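Local coordinates for p22 protein (PDB 3JV1) that acts as an accessory factor in editing the RNA for cytochrome oxidase subunit II in Trypanosoma brucei and belongs to the Mam33 family, at residues A115-Q118 / F119-Q123; R13-E16 / D17-R21; D135-V138 / D139-S143; S90-G94 / E95-N99. All blocks are in the same frame, centred on the assembly; numbering follows the deposited sequence.

Contact 1 of 4, residues A115-Q118 / F119-Q123; sequences AEAQ and FQKSQ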
# COMPACT_ATOMS: atom_id res chain seq x y z
N ALA A 115 6.65 -4.36 -8.52
CA ALA A 115 5.76 -3.38 -7.91
C ALA A 115 4.85 -2.81 -8.98
O ALA A 115 3.67 -2.57 -8.74
CB ALA A 115 6.56 -2.27 -7.25
N GLU A 116 5.41 -2.60 -10.17
CA GLU A 116 4.64 -2.06 -11.29
C GLU A 116 3.54 -3.04 -11.72
O GLU A 116 2.41 -2.63 -12.00
CB GLU A 116 5.56 -1.77 -12.48
CG GLU A 116 4.81 -1.23 -13.69
CD GLU A 116 3.94 -0.02 -13.34
OE1 GLU A 116 2.95 0.23 -14.07
OE2 GLU A 116 4.24 0.68 -12.35
N ALA A 117 3.86 -4.33 -11.76
CA ALA A 117 2.86 -5.34 -12.13
C ALA A 117 1.74 -5.36 -11.10
O ALA A 117 0.57 -5.50 -11.46
CB ALA A 117 3.51 -6.71 -12.23
N GLN A 118 2.09 -5.23 -9.82
CA GLN A 118 1.08 -5.23 -8.78
C GLN A 118 0.11 -4.07 -8.96
O GLN A 118 -1.10 -4.23 -8.79
CB GLN A 118 1.70 -5.09 -7.39
CG GLN A 118 2.03 -6.39 -6.70
CD GLN A 118 3.28 -7.01 -7.24
OE1 GLN A 118 3.26 -7.67 -8.28
NE2 GLN A 118 4.40 -6.79 -6.55
N PHE A 119 0.63 -2.89 -9.27
CA PHE A 119 -0.24 -1.74 -9.44
C PHE A 119 -1.21 -1.92 -10.60
O PHE A 119 -2.38 -1.59 -10.50
CB PHE A 119 0.58 -0.47 -9.65
CG PHE A 119 -0.28 0.72 -9.92
CD1 PHE A 119 -1.06 1.26 -8.90
CD2 PHE A 119 -0.36 1.26 -11.19
CE1 PHE A 119 -1.92 2.33 -9.15
CE2 PHE A 119 -1.21 2.33 -11.46
CZ PHE A 119 -2.00 2.86 -10.43
N GLN A 120 -0.71 -2.44 -11.72
CA GLN A 120 -1.56 -2.65 -12.88
C GLN A 120 -2.68 -3.63 -12.58
O GLN A 120 -3.83 -3.42 -12.97
CB GLN A 120 -0.72 -3.15 -14.06
CG GLN A 120 0.14 -2.06 -14.69
CD GLN A 120 1.11 -2.60 -15.72
OE1 GLN A 120 0.80 -3.57 -16.42
NE2 GLN A 120 2.28 -1.98 -15.82
N LYS A 121 -2.36 -4.71 -11.88
CA LYS A 121 -3.37 -5.69 -11.52
C LYS A 121 -4.36 -5.17 -10.48
O LYS A 121 -5.49 -5.66 -10.39
CB LYS A 121 -2.70 -6.98 -11.03
CG LYS A 121 -1.99 -7.72 -12.17
CD LYS A 121 -1.25 -8.97 -11.71
CE LYS A 121 0.07 -8.64 -11.01
NZ LYS A 121 0.87 -9.87 -10.81
N SER A 122 -3.96 -4.16 -9.70
CA SER A 122 -4.85 -3.61 -8.68
C SER A 122 -6.02 -2.84 -9.31
O SER A 122 -7.01 -2.53 -8.64
CB SER A 122 -4.08 -2.67 -7.74
OG SER A 122 -3.90 -1.39 -8.33
N GLN A 123 -5.91 -2.54 -10.60
CA GLN A 123 -6.96 -1.81 -11.31
C GLN A 123 -7.91 -2.75 -12.03
O GLN A 123 -8.89 -2.30 -12.63
CB GLN A 123 -6.33 -0.85 -12.32
CG GLN A 123 -5.44 0.21 -11.69
CD GLN A 123 -4.92 1.19 -12.71
OE1 GLN A 123 -4.17 0.83 -13.62
NE2 GLN A 123 -5.32 2.45 -12.57
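E116 and Q120 are joined by a side-chain hydrogen bond one helical turn apart. Q120 NE2 gives a hydrogen to E116 OE1 at 2.9 Å, and the bond is almost straight at 177°. The oxygen lies in the amide plane of Q120. E116 offers the lone pair that faces away from its other oxygen. The carboxylate and amide planes are turned 58° against each other, so the groups do not lie flat together. E116 places CG opposite its backbone N (chi1 179°) and then bends at chi2, which brings OE1 round to the amide. E116 OE2 is taken by the backbone N of A115 of the second subunit.

The backbone bonds are those of an alpha helix, here helix 115-121, a short surface helix that takes part in the subunit interface. F119 N, Q120 N and K121 N bond to A115 O, E116 O and A117 O. S122 N reaches Q118 O in a weak bond, and S122 OG bonds to F119 O at 2.7 Å.

Apolar contact is slight. K121 lies beside Q118, pointing the same way, and K121 CE touches A117 CB at 4.1 Å. The bend at chi3 carries K121 NZ to the carbonyl oxygens of D112 and L109. Q118 NE2 bonds to T113 O. F119 packs on Q118 of the second subunit.

Contact 2 of 4, residues R13-E16 / D17-R21; sequences RELE and DERQR
E14 and R21 meet in a two-pronged salt bridge near the C-terminal part of helix 2-18. R21 NH1 bonds to E14 OE2 at 2.6 Å, and R21 NH2 to E14 OE1 at 3.1 Å. The guanidinium comes end-on and meets both oxygens on their syn sides. The two planes are 44° apart, so the fit is twisted. R21 NH1 also bonds to E18 OE1 at 3.1 Å. The three residues form one network on the buried side. E14 bends at chi2 (54°) to turn its carboxylate toward R21. Helix 152-181 adds partners here: Y170 OH bonds to E14 OE2, and Q167 NE2 to E18 OE2.

The methyls of L15 pack against the guanidinium of R19. L15 CD1 sits over one face, and L15 CD2 lies 3.2 Å from R19 NE. L15 also packs on L174 of helix 152-181.

The other side is looser and more exposed. R13 and D17 do not bond directly. A water at 2.7 Å from R13 NE and 2.7 Å from D17 OD2 links them, accepting from the first and donating to the second. R13 and E14 also pack on H136 and L137 of the third subunit. Q20 NE2 bonds to E16 O at 3.2 Å from well above the carbonyl plane, off the lone pairs.

E18 to R21 is a type I turn. E14 OE2 and E18 OE1 are only 4.1 Å apart. R21 NH1 bonds to both, so its positive charge probably offsets the repulsion between the two carboxylates.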
# COMPACT_ATOMS: atom_id res chain seq x y z
N ARG A 13 23.75 -13.25 24.05
CA ARG A 13 23.02 -13.84 25.17
C ARG A 13 21.66 -14.38 24.71
O ARG A 13 21.26 -15.48 25.07
CB ARG A 13 22.83 -12.79 26.26
CG ARG A 13 21.84 -13.17 27.36
CD ARG A 13 21.80 -12.10 28.44
NE ARG A 13 20.64 -12.23 29.31
CZ ARG A 13 20.36 -11.41 30.31
NH1 ARG A 13 21.15 -10.38 30.57
NH2 ARG A 13 19.27 -11.60 31.04
N GLU A 14 20.95 -13.59 23.90
CA GLU A 14 19.64 -14.02 23.42
C GLU A 14 19.78 -15.24 22.52
O GLU A 14 19.01 -16.18 22.65
CB GLU A 14 18.95 -12.87 22.69
CG GLU A 14 17.59 -13.20 22.08
CD GLU A 14 16.59 -13.79 23.07
OE1 GLU A 14 16.85 -13.77 24.29
OE2 GLU A 14 15.54 -14.28 22.60
N LEU A 15 20.78 -15.23 21.64
CA LEU A 15 21.00 -16.35 20.73
C LEU A 15 21.24 -17.63 21.54
O LEU A 15 20.69 -18.69 21.23
CB LEU A 15 22.21 -16.10 19.83
CG LEU A 15 22.16 -16.57 18.37
CD1 LEU A 15 23.58 -16.72 17.85
CD2 LEU A 15 21.41 -17.89 18.25
N GLU A 16 22.06 -17.52 22.58
CA GLU A 16 22.36 -18.67 23.42
C GLU A 16 21.13 -19.12 24.19
O GLU A 16 20.85 -20.32 24.27
CB GLU A 16 23.49 -18.35 24.40
CG GLU A 16 24.81 -18.04 23.73
CD GLU A 16 25.93 -17.77 24.71
OE1 GLU A 16 25.78 -16.87 25.57
OE2 GLU A 16 26.97 -18.46 24.63
N ASP A 17 20.38 -18.17 24.75
CA ASP A 17 19.17 -18.53 25.51
C ASP A 17 18.11 -19.14 24.60
O ASP A 17 17.56 -20.19 24.91
CB ASP A 17 18.58 -17.30 26.21
CG ASP A 17 19.49 -16.76 27.30
OD1 ASP A 17 20.50 -17.42 27.61
OD2 ASP A 17 19.18 -15.67 27.84
N GLU A 18 17.82 -18.48 23.49
CA GLU A 18 16.83 -18.95 22.53
C GLU A 18 17.02 -20.44 22.19
O GLU A 18 16.07 -21.22 22.26
CB GLU A 18 16.91 -18.11 21.25
CG GLU A 18 16.05 -18.59 20.10
CD GLU A 18 14.55 -18.56 20.39
OE1 GLU A 18 14.13 -17.99 21.43
OE2 GLU A 18 13.79 -19.10 19.56
N ARG A 19 18.24 -20.81 21.82
CA ARG A 19 18.56 -22.19 21.47
C ARG A 19 18.27 -23.21 22.59
O ARG A 19 18.19 -24.41 22.33
CB ARG A 19 20.04 -22.30 21.08
CG ARG A 19 20.42 -21.56 19.81
CD ARG A 19 21.92 -21.64 19.58
NE ARG A 19 22.36 -20.93 18.37
CZ ARG A 19 23.63 -20.71 18.06
NH1 ARG A 19 24.60 -21.13 18.86
NH2 ARG A 19 23.94 -20.06 16.95
N GLN A 20 18.10 -22.73 23.82
CA GLN A 20 17.82 -23.62 24.95
C GLN A 20 16.34 -23.65 25.30
O GLN A 20 15.91 -24.43 26.16
CB GLN A 20 18.60 -23.18 26.18
CG GLN A 20 20.10 -23.25 26.05
CD GLN A 20 20.78 -22.70 27.28
OE1 GLN A 20 20.64 -23.23 28.38
NE2 GLN A 20 21.52 -21.61 27.11
N ARG A 21 15.56 -22.80 24.65
CA ARG A 21 14.14 -22.74 24.92
C ARG A 21 13.38 -23.86 24.23
O ARG A 21 13.72 -24.26 23.12
CB ARG A 21 13.59 -21.37 24.49
CG ARG A 21 14.08 -20.24 25.39
CD ARG A 21 13.77 -18.86 24.82
NE ARG A 21 14.36 -17.81 25.65
CZ ARG A 21 14.67 -16.59 25.21
NH1 ARG A 21 14.46 -16.27 23.95
NH2 ARG A 21 15.21 -15.71 26.04
O HOH W 1 18.26 -13.47 29.16

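Contact 3 of 4, residues D135-V138 / D139-S143; sequences DHLV and DSFTS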
# COMPACT_ATOMS: atom_id res chain seq x y z
N ASP A 135 -23.64 -21.83 -2.75
CA ASP A 135 -22.75 -22.93 -2.41
C ASP A 135 -22.31 -23.78 -3.60
O ASP A 135 -21.16 -24.19 -3.66
CB ASP A 135 -23.38 -23.84 -1.36
CG ASP A 135 -23.43 -23.21 0.02
OD1 ASP A 135 -22.66 -22.26 0.28
OD2 ASP A 135 -24.22 -23.68 0.86
N HIS A 136 -23.21 -24.06 -4.54
CA HIS A 136 -22.80 -24.90 -5.66
C HIS A 136 -21.57 -24.36 -6.38
O HIS A 136 -20.72 -25.12 -6.84
CB HIS A 136 -23.94 -25.12 -6.67
CG HIS A 136 -24.03 -24.07 -7.73
ND1 HIS A 136 -24.61 -22.83 -7.52
CD2 HIS A 136 -23.63 -24.08 -9.02
CE1 HIS A 136 -24.57 -22.13 -8.64
NE2 HIS A 136 -23.97 -22.86 -9.57
N LEU A 137 -21.48 -23.03 -6.48
CA LEU A 137 -20.35 -22.41 -7.16
C LEU A 137 -19.12 -22.43 -6.28
O LEU A 137 -18.06 -22.89 -6.69
CB LEU A 137 -20.65 -20.97 -7.55
CG LEU A 137 -20.16 -20.54 -8.94
CD1 LEU A 137 -20.13 -19.03 -9.01
CD2 LEU A 137 -18.79 -21.11 -9.22
N VAL A 138 -19.27 -21.92 -5.06
CA VAL A 138 -18.18 -21.86 -4.10
C VAL A 138 -17.60 -23.25 -3.83
O VAL A 138 -16.38 -23.41 -3.76
CB VAL A 138 -18.66 -21.26 -2.76
CG1 VAL A 138 -17.54 -21.32 -1.74
CG2 VAL A 138 -19.12 -19.82 -2.98
N ASP A 139 -18.46 -24.25 -3.67
CA ASP A 139 -17.98 -25.60 -3.40
C ASP A 139 -17.22 -26.15 -4.60
O ASP A 139 -16.27 -26.91 -4.43
CB ASP A 139 -19.14 -26.55 -3.07
CG ASP A 139 -19.82 -26.22 -1.75
OD1 ASP A 139 -19.26 -25.44 -0.96
OD2 ASP A 139 -20.92 -26.76 -1.52
N SER A 140 -17.64 -25.79 -5.80
CA SER A 140 -16.96 -26.25 -6.99
C SER A 140 -15.54 -25.67 -7.02
O SER A 140 -14.60 -26.35 -7.43
CB SER A 140 -17.74 -25.86 -8.23
OG SER A 140 -18.96 -26.58 -8.29
N PHE A 141 -15.40 -24.41 -6.60
CA PHE A 141 -14.08 -23.78 -6.56
C PHE A 141 -13.19 -24.51 -5.56
O PHE A 141 -12.03 -24.80 -5.86
CB PHE A 141 -14.18 -22.30 -6.15
CG PHE A 141 -14.43 -21.37 -7.30
CD1 PHE A 141 -13.61 -21.38 -8.42
CD2 PHE A 141 -15.47 -20.44 -7.25
CE1 PHE A 141 -13.81 -20.49 -9.48
CE2 PHE A 141 -15.69 -19.55 -8.31
CZ PHE A 141 -14.85 -19.57 -9.42
N THR A 142 -13.73 -24.80 -4.37
CA THR A 142 -12.96 -25.50 -3.34
C THR A 142 -12.54 -26.91 -3.81
O THR A 142 -11.40 -27.33 -3.58
CB THR A 142 -13.74 -25.58 -1.99
OG1 THR A 142 -12.98 -26.32 -1.03
CG2 THR A 142 -15.06 -26.26 -2.18
N SER A 143 -13.43 -27.62 -4.49
CA SER A 143 -13.13 -28.95 -5.01
C SER A 143 -12.05 -28.88 -6.10
O SER A 143 -11.21 -29.76 -6.21
CB SER A 143 -14.39 -29.59 -5.61
OG SER A 143 -15.40 -29.68 -4.62
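D139 N, F141 N and T142 N bond to D135 O, L137 O and V138 O in the regular i to i+4 pattern of an alpha helix, while the bond from S140 N to H136 O is weak, at 3.3 Å and 141°.

S140 OG also bonds to H136 O, at 2.7 Å, and the hydroxyl lies nearly in line with the C=O bond. With OG opposite the carbonyl carbon and beside the backbone N (chi1 -68°), the hydroxyl points back along the helix. H136 O therefore receives two bonds from one residue.

L137 and F141 lie side by side and point the same way. L137 CD2 touches F141 CE2 at 3.6 Å, and the methyl approaches the ring obliquely. The edge of the same ring faces V138 CA. L137 CB lies over the centre of the H136 ring, 4.2 Å above its plane.

D135 and D139 line up one turn apart. Their side chains come nearest at D135 CB and D139 OD2, 3.8 Å. The carboxylates stay apart, with D135 OD1 to D139 OD1 at 4.8 Å.

In the second subunit, R13 packs on H136, A10 on L137 and S140, and L7 on F141. H136 NE2 makes a weak bond to A10 O of that subunit. V138 meets L130 and L133 of its own chain. The arrangement is that of an amphipathic helix with one face against the helix 2-18 of a neighbouring subunit.

Contact 4 of 4, residues S90-G94 / E95-N99; sequences SVEDG and EFVIN
S90 and V97 form a hydrogen-bonded antiparallel pair with two backbone bonds. V97 N reaches S90 O at 2.9 Å, and S90 N reaches V97 O at 3.1 Å. N99 adds a side-chain bond: N99 ND2 gives a hydrogen to S90 OG at 3.0 Å and 165°, with the oxygen in the amide plane. S90 chi1 of 49° sets OG between its backbone N and carbonyl carbon, which turns OG to N99 ND2. S90 OG also makes a weak bond to E92 OE2.

Toward the turn, E92 N bonds to E95 O at 3.0 Å. The return bond from E95 N to E92 O is weak. D93 and G94 occupy the corner, both with positive phi.

Packing follows on both faces. On one, V97 CG2 lies 3.5 Å from E92 OE2, and the two side chains cross. On the other, V91 CG2 meets F96 CE1 at 3.8 Å, coming obliquely to the ring. V91 and F96 also touch L74, and F96 rests on A155 and I158 of helix 152-181. The arrangement is a beta hairpin with a two-residue loop, D93-G94, closed by a type I' turn, joining the last two strands of the antiparallel sheet.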
# COMPACT_ATOMS: atom_id res chain seq x y z
N SER A 90 -6.30 -17.05 2.51
CA SER A 90 -5.65 -16.91 3.80
C SER A 90 -5.78 -18.23 4.54
O SER A 90 -6.74 -18.98 4.34
CB SER A 90 -6.26 -15.75 4.59
OG SER A 90 -7.67 -15.83 4.62
N VAL A 91 -4.79 -18.54 5.37
CA VAL A 91 -4.80 -19.77 6.14
C VAL A 91 -5.27 -19.46 7.55
O VAL A 91 -4.63 -18.70 8.27
CB VAL A 91 -3.40 -20.43 6.20
CG1 VAL A 91 -3.42 -21.61 7.15
CG2 VAL A 91 -2.99 -20.89 4.82
N GLU A 92 -6.40 -20.05 7.93
CA GLU A 92 -6.96 -19.85 9.25
C GLU A 92 -7.15 -21.21 9.89
O GLU A 92 -8.01 -21.99 9.48
CB GLU A 92 -8.29 -19.10 9.15
CG GLU A 92 -8.12 -17.65 8.72
CD GLU A 92 -9.43 -16.96 8.37
OE1 GLU A 92 -10.30 -16.85 9.26
OE2 GLU A 92 -9.59 -16.53 7.21
N ASP A 93 -6.31 -21.50 10.88
CA ASP A 93 -6.32 -22.76 11.61
C ASP A 93 -6.22 -23.98 10.70
O ASP A 93 -7.14 -24.79 10.62
CB ASP A 93 -7.57 -22.88 12.47
CG ASP A 93 -7.44 -23.96 13.54
OD1 ASP A 93 -6.63 -23.78 14.47
OD2 ASP A 93 -8.15 -24.99 13.45
N GLY A 94 -5.09 -24.11 10.01
CA GLY A 94 -4.88 -25.25 9.14
C GLY A 94 -5.78 -25.40 7.93
O GLY A 94 -5.68 -26.39 7.21
N GLU A 95 -6.66 -24.43 7.69
CA GLU A 95 -7.55 -24.51 6.54
C GLU A 95 -7.42 -23.32 5.61
O GLU A 95 -7.11 -22.21 6.05
CB GLU A 95 -9.01 -24.62 6.98
CG GLU A 95 -9.34 -25.82 7.84
CD GLU A 95 -10.83 -26.07 7.91
OE1 GLU A 95 -11.59 -25.12 8.21
OE2 GLU A 95 -11.24 -27.23 7.68
N PHE A 96 -7.68 -23.55 4.33
CA PHE A 96 -7.63 -22.49 3.33
C PHE A 96 -8.98 -21.80 3.27
O PHE A 96 -10.02 -22.45 3.23
CB PHE A 96 -7.31 -23.05 1.94
CG PHE A 96 -5.84 -23.27 1.69
CD1 PHE A 96 -4.95 -22.20 1.67
CD2 PHE A 96 -5.35 -24.55 1.48
CE1 PHE A 96 -3.60 -22.40 1.43
CE2 PHE A 96 -3.99 -24.77 1.24
CZ PHE A 96 -3.12 -23.68 1.22
N VAL A 97 -8.97 -20.47 3.27
CA VAL A 97 -10.20 -19.71 3.17
C VAL A 97 -10.08 -18.89 1.89
O VAL A 97 -9.12 -18.15 1.71
CB VAL A 97 -10.38 -18.77 4.36
CG1 VAL A 97 -11.65 -17.96 4.19
CG2 VAL A 97 -10.43 -19.57 5.66
N ILE A 98 -11.05 -19.02 0.99
CA ILE A 98 -11.01 -18.26 -0.24
C ILE A 98 -11.61 -16.88 0.03
O ILE A 98 -12.75 -16.77 0.49
CB ILE A 98 -11.83 -18.94 -1.35
CG1 ILE A 98 -11.32 -20.37 -1.57
CG2 ILE A 98 -11.71 -18.14 -2.64
CD1 ILE A 98 -12.27 -21.21 -2.39
N ASN A 99 -10.85 -15.83 -0.24
CA ASN A 99 -11.34 -14.48 -0.02
C ASN A 99 -11.73 -13.83 -1.33
O ASN A 99 -12.68 -13.06 -1.38
CB ASN A 99 -10.27 -13.62 0.66
CG ASN A 99 -9.84 -14.19 1.99
OD1 ASN A 99 -10.67 -14.56 2.82
ND2 ASN A 99 -8.53 -14.27 2.19

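In the fold
Along the chain the order is contact 2, contact 4, contact 1, contact 3. Contact 2 lies on helix 2-18 and the turn after it; contact 4 is the hairpin of strands 83-92 and 95-104. Contacts 1 and 3 lie on the successive helices 115-121 and 135-146. Contacts 3 and 4 are the closest pair, with centres 15 Å and nearest atoms about 4 Å apart, without touching. Contacts 2 and 3 are the farthest, centres 47 Å apart across the chain's centre. Contacts 2 and 4 both pack on helix 152-181. Contacts 1, 2 and 3 touch neighbouring subunits; contact 4 does not. Contacts 2 and 3 meet between subunits, R13 and E14 packing on H136 and L137 of a neighbouring subunit.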